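Local coordinates for protein coenzyme A transferase (Yersinia pestis, PDB 3QLI) that probably transfers coenzyme A between carboxylic acids, and can bind CoA covalently, at residues A[226-231]-A[247-252]; A[260-265]-A[285-290]; A[61-66]-A[85-90]; A[107-112]-A[119-124]. All blocks are in the same frame, centred on the assembly; numbering follows the deposited sequence.

Contact 1: A[226-231]-A[247-252]; sequences HIIADL and NLVCGV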
# COMPACT_ATOMS: atom_id res chain seq x y z
N HIS A 226 23.59 -15.40 -5.27
CA HIS A 226 24.59 -14.57 -5.93
C HIS A 226 24.00 -13.41 -6.73
O HIS A 226 24.57 -12.32 -6.75
CB HIS A 226 25.55 -15.41 -6.78
CG HIS A 226 26.54 -16.16 -5.95
ND1 HIS A 226 26.31 -17.45 -5.51
CD2 HIS A 226 27.73 -15.79 -5.42
CE1 HIS A 226 27.33 -17.85 -4.77
NE2 HIS A 226 28.21 -16.86 -4.70
N ILE A 227 22.86 -13.63 -7.37
CA ILE A 227 22.22 -12.54 -8.10
C ILE A 227 21.78 -11.46 -7.10
O ILE A 227 21.97 -10.26 -7.30
CB ILE A 227 21.02 -13.04 -8.89
CG1 ILE A 227 21.46 -14.05 -9.95
CG2 ILE A 227 20.26 -11.86 -9.53
CD1 ILE A 227 20.32 -14.96 -10.39
N ILE A 228 21.19 -11.90 -6.01
CA ILE A 228 20.76 -10.97 -4.96
C ILE A 228 21.96 -10.23 -4.39
O ILE A 228 21.95 -9.00 -4.29
CB ILE A 228 20.02 -11.71 -3.83
CG1 ILE A 228 18.69 -12.25 -4.35
CG2 ILE A 228 19.81 -10.77 -2.62
CD1 ILE A 228 17.90 -13.03 -3.33
N ALA A 229 23.01 -10.97 -4.04
CA ALA A 229 24.18 -10.33 -3.46
C ALA A 229 24.79 -9.28 -4.39
O ALA A 229 25.31 -8.26 -3.94
CB ALA A 229 25.24 -11.37 -3.06
N ASP A 230 24.72 -9.51 -5.70
CA ASP A 230 25.23 -8.54 -6.65
C ASP A 230 24.46 -7.21 -6.59
O ASP A 230 24.98 -6.17 -6.99
CB ASP A 230 25.18 -9.08 -8.08
CG ASP A 230 26.28 -10.10 -8.37
OD1 ASP A 230 27.20 -10.26 -7.53
OD2 ASP A 230 26.21 -10.73 -9.45
N LEU A 231 23.23 -7.27 -6.09
CA LEU A 231 22.37 -6.09 -6.00
C LEU A 231 22.50 -5.38 -4.65
O LEU A 231 21.83 -4.37 -4.40
CB LEU A 231 20.90 -6.47 -6.23
CG LEU A 231 20.55 -7.01 -7.62
CD1 LEU A 231 19.16 -7.65 -7.63
CD2 LEU A 231 20.63 -5.89 -8.65
N ASN A 247 19.87 -17.06 4.71
CA ASN A 247 21.13 -17.52 5.29
C ASN A 247 22.25 -17.57 4.25
O ASN A 247 23.39 -17.21 4.52
CB ASN A 247 20.96 -18.88 5.96
CG ASN A 247 20.17 -18.80 7.26
OD1 ASN A 247 19.72 -17.72 7.67
ND2 ASN A 247 19.97 -19.94 7.91
N LEU A 248 21.91 -18.03 3.05
CA LEU A 248 22.89 -18.15 1.97
C LEU A 248 23.30 -16.78 1.45
O LEU A 248 24.47 -16.55 1.13
CB LEU A 248 22.32 -18.96 0.81
CG LEU A 248 22.89 -20.36 0.55
CD1 LEU A 248 22.69 -21.25 1.76
CD2 LEU A 248 22.25 -20.97 -0.68
N VAL A 249 22.33 -15.88 1.34
CA VAL A 249 22.63 -14.52 0.93
C VAL A 249 23.61 -13.90 1.92
O VAL A 249 24.65 -13.37 1.54
CB VAL A 249 21.35 -13.67 0.84
CG1 VAL A 249 21.68 -12.20 0.60
CG2 VAL A 249 20.44 -14.22 -0.27
N CYS A 250 23.28 -13.98 3.21
CA CYS A 250 24.18 -13.47 4.25
C CYS A 250 25.57 -14.10 4.16
O CYS A 250 26.57 -13.44 4.42
CB CYS A 250 23.59 -13.71 5.63
SG CYS A 250 22.12 -12.71 5.91
N GLY A 251 25.61 -15.38 3.81
CA GLY A 251 26.88 -16.05 3.55
C GLY A 251 27.67 -15.35 2.46
O GLY A 251 28.88 -15.13 2.60
N VAL A 252 27.01 -15.00 1.36
CA VAL A 252 27.71 -14.32 0.27
C VAL A 252 28.14 -12.93 0.72
O VAL A 252 29.18 -12.43 0.30
CB VAL A 252 26.85 -14.21 -1.02
CG1 VAL A 252 27.58 -13.42 -2.06
CG2 VAL A 252 26.52 -15.58 -1.55
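Val252 meets two residues of 226-231 at once, His226 and Ala229, and carries the largest share of the surface buried here. Its CB lies 3.8 Å from Ala229 CB. From there the side chain forks. CG1, anti to the backbone N (chi1 176°), presses on Ala229 CB at 3.3 Å, closer than carbons normally pack, which marks this as the tight point of the helix pair. CG2 points to the imidazole of His226: it stands 4.0 Å from the ring centroid, 18° off the ring normal, a CH-pi contact over one face. The methyl is displaced toward the rim, with NE2 of His226 its nearest ring atom, 3.8 Å from Val252 CG2. The bond from CA to CB of His226 heads away from helix 244-252, yet the ring folds back over the valine. Its ND1 is hydrogen-bonded to the carbonyl of Thr222, one turn earlier, which restrains the tilt of the ring.

One turn back from Val252, Val249 crosses Ile228 at about a right angle, Val249 CG1 lying 4.0 Å from Ile228 CG2. No hydrogen bond joins the segments, so the association is apolar. The axes of 226-230 and 247-252 approach to 9.0 Å and cross at -54°, and the small Ala229 lies at the closest CA pairing, with Val249. Helices 220-230 and 244-252 thus pack obliquely on each other and against the mixed sheet of the C-terminal half: Ile228 reaches Ile379 and Ala381 of strand 377-381, and both Ile228 and Val249 touch Ile335 of strand 332-337.

Contact 2: A[260-265]-A[285-290]; sequences GIHTEV and TLDRGR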
# COMPACT_ATOMS: atom_id res chain seq x y z
N GLY A 260 24.18 -2.07 7.24
CA GLY A 260 23.28 -1.76 8.34
C GLY A 260 22.14 -2.75 8.36
O GLY A 260 21.93 -3.50 7.39
N ILE A 261 21.39 -2.77 9.46
CA ILE A 261 20.21 -3.62 9.56
C ILE A 261 19.01 -2.81 10.03
O ILE A 261 19.07 -2.12 11.04
CB ILE A 261 20.43 -4.79 10.56
CG1 ILE A 261 21.41 -5.82 10.00
CG2 ILE A 261 19.09 -5.48 10.90
CD1 ILE A 261 21.78 -6.91 10.99
N HIS A 262 17.93 -2.88 9.26
CA HIS A 262 16.62 -2.41 9.69
C HIS A 262 15.62 -3.37 9.08
O HIS A 262 15.23 -3.24 7.90
CB HIS A 262 16.36 -0.97 9.21
CG HIS A 262 15.01 -0.44 9.59
ND1 HIS A 262 14.84 0.54 10.55
CD2 HIS A 262 13.77 -0.76 9.16
CE1 HIS A 262 13.55 0.81 10.68
NE2 HIS A 262 12.88 0.04 9.84
N THR A 263 15.21 -4.35 9.88
CA THR A 263 14.52 -5.51 9.37
C THR A 263 13.27 -5.73 10.21
O THR A 263 13.21 -5.28 11.36
CB THR A 263 15.46 -6.73 9.43
OG1 THR A 263 14.85 -7.83 8.74
CG2 THR A 263 15.79 -7.09 10.89
N GLU A 264 12.27 -6.40 9.65
CA GLU A 264 11.11 -6.77 10.46
C GLU A 264 11.51 -7.92 11.38
O GLU A 264 11.48 -7.78 12.60
CB GLU A 264 9.93 -7.17 9.59
CG GLU A 264 8.66 -7.53 10.39
CD GLU A 264 7.63 -8.23 9.52
OE1 GLU A 264 7.18 -7.64 8.52
OE2 GLU A 264 7.30 -9.39 9.83
N VAL A 265 11.88 -9.05 10.79
CA VAL A 265 12.36 -10.18 11.59
C VAL A 265 13.89 -10.27 11.59
O VAL A 265 14.55 -10.16 10.55
CB VAL A 265 11.77 -11.54 11.09
CG1 VAL A 265 12.29 -11.87 9.72
CG2 VAL A 265 12.14 -12.68 12.05
N THR A 285 20.87 6.50 8.55
CA THR A 285 20.42 7.81 8.98
C THR A 285 19.71 7.71 10.34
O THR A 285 19.91 8.54 11.23
CB THR A 285 19.50 8.43 7.93
OG1 THR A 285 20.26 8.68 6.74
CG2 THR A 285 18.86 9.74 8.43
N LEU A 286 18.86 6.70 10.49
CA LEU A 286 18.18 6.50 11.76
C LEU A 286 18.85 5.37 12.53
O LEU A 286 19.39 4.45 11.92
CB LEU A 286 16.70 6.15 11.53
CG LEU A 286 15.88 7.16 10.74
CD1 LEU A 286 14.40 6.72 10.60
CD2 LEU A 286 15.98 8.53 11.41
N ASP A 287 18.78 5.42 13.85
CA ASP A 287 19.32 4.35 14.68
C ASP A 287 20.77 4.04 14.32
O ASP A 287 21.19 2.88 14.26
CB ASP A 287 18.47 3.10 14.52
CG ASP A 287 16.99 3.38 14.73
OD1 ASP A 287 16.59 3.62 15.88
OD2 ASP A 287 16.25 3.38 13.74
N ARG A 288 21.54 5.08 14.05
CA ARG A 288 22.91 4.85 13.63
C ARG A 288 23.65 4.05 14.69
O ARG A 288 23.53 4.32 15.90
CB ARG A 288 23.63 6.16 13.30
CG ARG A 288 25.05 5.96 12.77
CD ARG A 288 25.66 7.28 12.30
NE ARG A 288 27.11 7.15 12.11
CZ ARG A 288 27.81 7.87 11.23
NH1 ARG A 288 27.21 8.77 10.46
NH2 ARG A 288 29.13 7.69 11.12
N GLY A 289 24.40 3.05 14.25
CA GLY A 289 25.18 2.24 15.18
C GLY A 289 24.45 1.04 15.75
O GLY A 289 25.05 0.23 16.45
N ARG A 290 23.16 0.89 15.47
CA ARG A 290 22.41 -0.22 16.06
C ARG A 290 21.54 -0.95 15.04
O ARG A 290 20.98 -0.34 14.14
CB ARG A 290 21.59 0.23 17.29
CG ARG A 290 20.46 1.17 16.97
CD ARG A 290 19.94 1.90 18.21
NE ARG A 290 18.92 2.89 17.84
CZ ARG A 290 18.45 3.83 18.66
NH1 ARG A 290 18.89 3.91 19.91
NH2 ARG A 290 17.54 4.68 18.21
O HOH W 1 17.11 1.99 11.48
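His262 extends its ring anti to the backbone N (chi1 179°), while Asp287, with chi1 at -51° and its carboxylate turned to chi2 -72°, offers OD2 toward the edge of that ring. The two do not bond directly: His262 ND1 and Asp287 OD2 are 4.5 Å apart, and a water fills the interval. This water lies in the imidazole plane, 2.8 Å from His262 ND1, and donates to Asp287 OD2, also at 2.8 Å; a weak third link runs to the carbonyl of Leu286. The opposite ring nitrogen, NE2, is held by Val320 O, so the imidazole is gripped at both ends.

Asp287 has several partners of its own. Tyr319 OH bonds OD2, and Arg290 NH2 makes a salt bridge to OD1 at 2.7 Å, on its anti side. Arg315 also bridges OD1, and these two arginines would be expected to favour the charged carboxylate. Asp287 and Arg290 are the ends of a type II turn, with Gly289 at positive phi and Arg290 N bonded to Asp287 O. The turn leads into strand 291-293, which pairs with the segment carrying Glu264, to which CoA is covalently bound in a structure of this protein, though not in this chain, as in family I CoA-transferases, whose catalytic glutamate forms a CoA thioester.

Contact 3: A[61-66]-A[85-90]; sequences RATRGD and ILRYEL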
# COMPACT_ATOMS: atom_id res chain seq x y z
N ARG A 61 -7.89 -24.92 31.40
CA ARG A 61 -9.09 -24.26 31.90
C ARG A 61 -10.28 -24.48 30.95
O ARG A 61 -11.41 -24.72 31.39
CB ARG A 61 -8.82 -22.77 32.11
CG ARG A 61 -9.64 -22.18 33.22
CD ARG A 61 -9.47 -20.68 33.39
NE ARG A 61 -10.76 -20.13 33.79
CZ ARG A 61 -11.10 -18.85 33.75
NH1 ARG A 61 -10.22 -17.93 33.36
NH2 ARG A 61 -12.32 -18.49 34.13
N ALA A 62 -10.01 -24.42 29.65
CA ALA A 62 -11.02 -24.71 28.64
C ALA A 62 -11.40 -26.19 28.69
O ALA A 62 -12.58 -26.54 28.61
CB ALA A 62 -10.49 -24.34 27.25
N THR A 63 -10.41 -27.06 28.83
CA THR A 63 -10.68 -28.49 28.91
C THR A 63 -11.65 -28.84 30.04
O THR A 63 -12.54 -29.68 29.88
CB THR A 63 -9.37 -29.29 29.08
OG1 THR A 63 -8.56 -29.08 27.92
CG2 THR A 63 -9.66 -30.78 29.22
N ARG A 64 -11.48 -28.17 31.18
CA ARG A 64 -12.34 -28.37 32.34
C ARG A 64 -13.69 -27.67 32.21
O ARG A 64 -14.52 -27.78 33.10
CB ARG A 64 -11.64 -27.88 33.61
CG ARG A 64 -10.35 -28.61 33.95
CD ARG A 64 -9.85 -28.26 35.36
NE ARG A 64 -9.73 -26.81 35.60
CZ ARG A 64 -8.62 -26.10 35.40
NH1 ARG A 64 -7.51 -26.68 34.95
NH2 ARG A 64 -8.62 -24.79 35.65
N GLY A 65 -13.88 -26.94 31.12
CA GLY A 65 -15.13 -26.23 30.88
C GLY A 65 -15.32 -25.00 31.75
O GLY A 65 -16.45 -24.60 32.03
N ASP A 66 -14.21 -24.39 32.16
CA ASP A 66 -14.23 -23.29 33.14
C ASP A 66 -14.05 -21.92 32.48
O ASP A 66 -13.95 -20.90 33.16
CB ASP A 66 -13.15 -23.55 34.19
CG ASP A 66 -13.11 -22.49 35.29
OD1 ASP A 66 -14.17 -22.22 35.90
OD2 ASP A 66 -12.01 -21.94 35.56
N ILE A 85 -3.67 -24.08 23.51
CA ILE A 85 -4.90 -23.31 23.32
C ILE A 85 -5.59 -23.47 21.97
O ILE A 85 -6.81 -23.44 21.88
CB ILE A 85 -4.73 -21.81 23.66
CG1 ILE A 85 -3.65 -21.17 22.78
CG2 ILE A 85 -4.41 -21.62 25.14
CD1 ILE A 85 -3.82 -19.68 22.62
N LEU A 86 -4.79 -23.63 20.92
CA LEU A 86 -5.32 -23.76 19.57
C LEU A 86 -5.76 -25.17 19.18
O LEU A 86 -6.19 -25.39 18.05
CB LEU A 86 -4.31 -23.22 18.55
CG LEU A 86 -3.94 -21.74 18.70
CD1 LEU A 86 -3.02 -21.28 17.58
CD2 LEU A 86 -5.19 -20.87 18.75
N ARG A 87 -5.64 -26.13 20.10
CA ARG A 87 -6.03 -27.51 19.78
C ARG A 87 -7.47 -27.53 19.29
O ARG A 87 -8.34 -26.91 19.89
CB ARG A 87 -5.88 -28.44 20.99
CG ARG A 87 -4.44 -28.82 21.30
CD ARG A 87 -4.36 -30.12 22.11
NE ARG A 87 -5.30 -30.17 23.23
CZ ARG A 87 -5.06 -29.65 24.44
NH1 ARG A 87 -3.93 -29.01 24.67
NH2 ARG A 87 -5.96 -29.76 25.40
N TYR A 88 -7.71 -28.24 18.19
CA TYR A 88 -9.02 -28.28 17.54
C TYR A 88 -10.15 -28.54 18.54
O TYR A 88 -11.21 -27.91 18.47
CB TYR A 88 -9.02 -29.35 16.44
CG TYR A 88 -10.24 -29.34 15.55
CD1 TYR A 88 -10.27 -28.56 14.39
CD2 TYR A 88 -11.36 -30.11 15.85
CE1 TYR A 88 -11.37 -28.54 13.56
CE2 TYR A 88 -12.47 -30.10 15.02
CZ TYR A 88 -12.47 -29.32 13.89
OH TYR A 88 -13.58 -29.31 13.07
N GLU A 89 -9.90 -29.43 19.49
CA GLU A 89 -10.95 -29.85 20.42
C GLU A 89 -11.41 -28.73 21.33
O GLU A 89 -12.47 -28.82 21.94
CB GLU A 89 -10.48 -31.03 21.27
CG GLU A 89 -9.73 -32.09 20.47
CD GLU A 89 -8.24 -31.81 20.42
OE1 GLU A 89 -7.60 -31.81 21.50
OE2 GLU A 89 -7.71 -31.60 19.31
N LEU A 90 -10.61 -27.67 21.43
CA LEU A 90 -10.96 -26.54 22.29
C LEU A 90 -11.54 -25.37 21.50
O LEU A 90 -11.84 -24.32 22.06
CB LEU A 90 -9.73 -26.07 23.07
CG LEU A 90 -8.94 -27.11 23.87
CD1 LEU A 90 -7.72 -26.48 24.51
CD2 LEU A 90 -9.82 -27.76 24.92
O HOH W 2 -5.82 -29.37 28.28
O HOH W 3 -8.85 -30.90 25.67
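Thr63 and Arg87 approach obliquely, the hydroxyl coming at the edge of the guanidinium near its plane. Thr63 OG1 and Arg87 NH2 remain 3.7 Å apart, and two waters span the gap. Both lie in the guanidinium plane and accept from Arg87 NH2, the nearer at 2.9 Å; each also lies within hydrogen-bonding distance of Thr63 OG1. Thr63 OG1 sits beside the backbone N (chi1 -63°), where it also bonds Ala59 O one turn back in the helix.

The segment 61-66 is the C-terminal end of helix 52-63, closed by a Schellman motif in which Gly65 takes positive phi and Asp66 N and Gly65 N bond back to Arg61 O and Ala62 O. The segment 85-90 lies shortly before strand 94-98, an outermost strand of the parallel sheet within this chain, and Ala62 touches its Ile94.

Leu90 lies across the same helix end. Its CD2 branch is 3.5 Å from Thr63 OG1 and 4.2 Å from Ala62 CB, whereas CD1 turns the other way, 3.8 Å above one face of the Arg87 guanidinium and offset to its rim. The Arg87 chain bends at chi3 (-46°), bringing its NE to Glu89 OE1 in a weak, 3.3 Å salt bridge; NH1 bonds Asp83 O.

Contact 4: A[107-112]-A[119-124]; sequences ALIRRG and KVVNYV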
# COMPACT_ATOMS: atom_id res chain seq x y z
N ALA A 107 -3.89 -26.21 9.00
CA ALA A 107 -4.33 -27.52 9.49
C ALA A 107 -5.72 -27.47 10.14
O ALA A 107 -6.57 -28.32 9.89
CB ALA A 107 -3.30 -28.11 10.45
N LEU A 108 -5.95 -26.47 10.98
CA LEU A 108 -7.25 -26.31 11.61
C LEU A 108 -8.33 -26.05 10.57
O LEU A 108 -9.43 -26.63 10.64
CB LEU A 108 -7.23 -25.14 12.59
CG LEU A 108 -6.38 -25.28 13.85
CD1 LEU A 108 -6.32 -23.94 14.59
CD2 LEU A 108 -6.95 -26.37 14.75
N ILE A 109 -8.05 -25.16 9.61
CA ILE A 109 -9.07 -24.76 8.65
C ILE A 109 -9.52 -25.95 7.82
O ILE A 109 -10.71 -26.17 7.60
CB ILE A 109 -8.56 -23.68 7.68
CG1 ILE A 109 -8.33 -22.36 8.43
CG2 ILE A 109 -9.57 -23.46 6.54
CD1 ILE A 109 -7.64 -21.29 7.59
N ARG A 110 -8.54 -26.73 7.37
CA ARG A 110 -8.81 -27.88 6.53
C ARG A 110 -9.57 -28.95 7.30
O ARG A 110 -10.53 -29.53 6.79
CB ARG A 110 -7.51 -28.43 5.93
CG ARG A 110 -6.98 -27.56 4.79
CD ARG A 110 -5.50 -27.76 4.51
NE ARG A 110 -5.05 -26.88 3.44
CZ ARG A 110 -3.78 -26.53 3.23
NH1 ARG A 110 -2.82 -27.00 4.02
NH2 ARG A 110 -3.48 -25.71 2.23
N ARG A 111 -9.18 -29.17 8.55
CA ARG A 111 -9.86 -30.15 9.38
C ARG A 111 -11.31 -29.73 9.60
O ARG A 111 -12.21 -30.55 9.58
CB ARG A 111 -9.14 -30.29 10.73
CG ARG A 111 -9.77 -31.32 11.65
CD ARG A 111 -8.93 -31.51 12.90
NE ARG A 111 -9.56 -32.41 13.86
CZ ARG A 111 -8.98 -32.88 14.95
NH1 ARG A 111 -7.73 -32.53 15.24
NH2 ARG A 111 -9.63 -33.69 15.76
N GLY A 112 -11.52 -28.43 9.80
CA GLY A 112 -12.85 -27.90 10.01
C GLY A 112 -13.77 -28.10 8.82
O GLY A 112 -14.93 -28.46 8.99
N LYS A 119 -16.40 -23.56 10.26
CA LYS A 119 -15.45 -22.46 10.29
C LYS A 119 -14.86 -22.50 11.68
O LYS A 119 -15.59 -22.42 12.67
CB LYS A 119 -16.15 -21.12 10.04
CG LYS A 119 -15.19 -19.95 9.89
CD LYS A 119 -15.92 -18.66 9.59
CE LYS A 119 -15.29 -17.92 8.43
NZ LYS A 119 -13.89 -17.50 8.73
N VAL A 120 -13.54 -22.65 11.78
CA VAL A 120 -12.91 -22.84 13.08
C VAL A 120 -11.77 -21.84 13.32
O VAL A 120 -11.28 -21.72 14.44
CB VAL A 120 -12.40 -24.28 13.24
CG1 VAL A 120 -13.58 -25.25 13.23
CG2 VAL A 120 -11.42 -24.63 12.13
N VAL A 121 -11.37 -21.14 12.27
CA VAL A 121 -10.43 -20.03 12.38
C VAL A 121 -11.12 -18.77 11.86
O VAL A 121 -11.73 -18.78 10.80
CB VAL A 121 -9.15 -20.28 11.57
CG1 VAL A 121 -8.30 -19.00 11.46
CG2 VAL A 121 -8.35 -21.46 12.16
N ASN A 122 -11.04 -17.70 12.63
CA ASN A 122 -11.65 -16.45 12.22
C ASN A 122 -10.61 -15.40 11.89
O ASN A 122 -10.22 -14.60 12.74
CB ASN A 122 -12.61 -15.93 13.28
CG ASN A 122 -13.89 -15.39 12.68
OD1 ASN A 122 -13.87 -14.58 11.74
ND2 ASN A 122 -15.02 -15.85 13.20
N TYR A 123 -10.13 -15.44 10.65
CA TYR A 123 -9.14 -14.48 10.19
C TYR A 123 -9.60 -13.04 10.39
O TYR A 123 -10.72 -12.69 10.02
CB TYR A 123 -8.83 -14.73 8.71
CG TYR A 123 -7.87 -13.74 8.08
CD1 TYR A 123 -6.54 -13.67 8.49
CD2 TYR A 123 -8.29 -12.90 7.07
CE1 TYR A 123 -5.66 -12.76 7.91
CE2 TYR A 123 -7.41 -11.99 6.47
CZ TYR A 123 -6.11 -11.93 6.90
OH TYR A 123 -5.25 -11.04 6.30
N VAL A 124 -8.73 -12.21 10.97
CA VAL A 124 -8.98 -10.79 11.15
C VAL A 124 -8.07 -10.03 10.19
O VAL A 124 -6.86 -9.97 10.40
CB VAL A 124 -8.67 -10.34 12.59
CG1 VAL A 124 -8.95 -8.85 12.78
CG2 VAL A 124 -9.46 -11.19 13.59
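Val120 and Val121 bring the most buried surface to the helix, each by its CG2 methyl, followed by Leu108. With CG1 of Val120 anti to the carbonyl carbon (chi1 -64°), its CG2 falls between the backbone N and the carbonyl carbon and is set against the helix backbone: it is 3.2 Å from Leu108 O, a close approach. Gly112, with no side chain, presents its CA to this methyl, 4.2 Å from Val120 CG2. The CA atoms of Gly112 and Val120 are the closest pair, 5.9 Å apart.

Val121 meets side chains instead. Its CG2 sits between two residues of the helix, 3.9 Å from Leu108 CB and 3.8 Å from Ile109 CG1, and the valine crosses both at about a right angle. No hydrogen bond links the segments themselves.

The arrangement folds the chain leaving helix 103-114 back along that helix, tied by a backbone bond between Gly112 and Arg118. Arg106, a CoA-binding residue, lies a turn before Ile109, their side chains about 6 Å apart. Beyond Val121, the extended chain pairs with strand 94-98 through Asn122 with Pro96 and Val124 with Ser98, while Asn122 packs on Ser426 of the second subunit.

Contacts 3 and 4 share the N-terminal half and touch each other, Tyr88 and Leu86 of 85-90 lying on helix 103-114, and both flank strand 94-98 of the parallel sheet. Contacts 1 and 2 belong to the C-terminal half, on the opposite side of the chain's centre, where helix 244-252 of contact 1 is followed by strand 260-261 of contact 2. None of the four has a direct cross-segment hydrogen bond. Contacts 1 and 4 are mostly buried and apolar; contact 2, also buried, is polar and joined by one water at His262, two residues along the chain from Glu264. Contact 3, partly buried and away from the annotated sites, mixes a small apolar patch with two bridging waters. Contact 4 alone also reaches the second subunit.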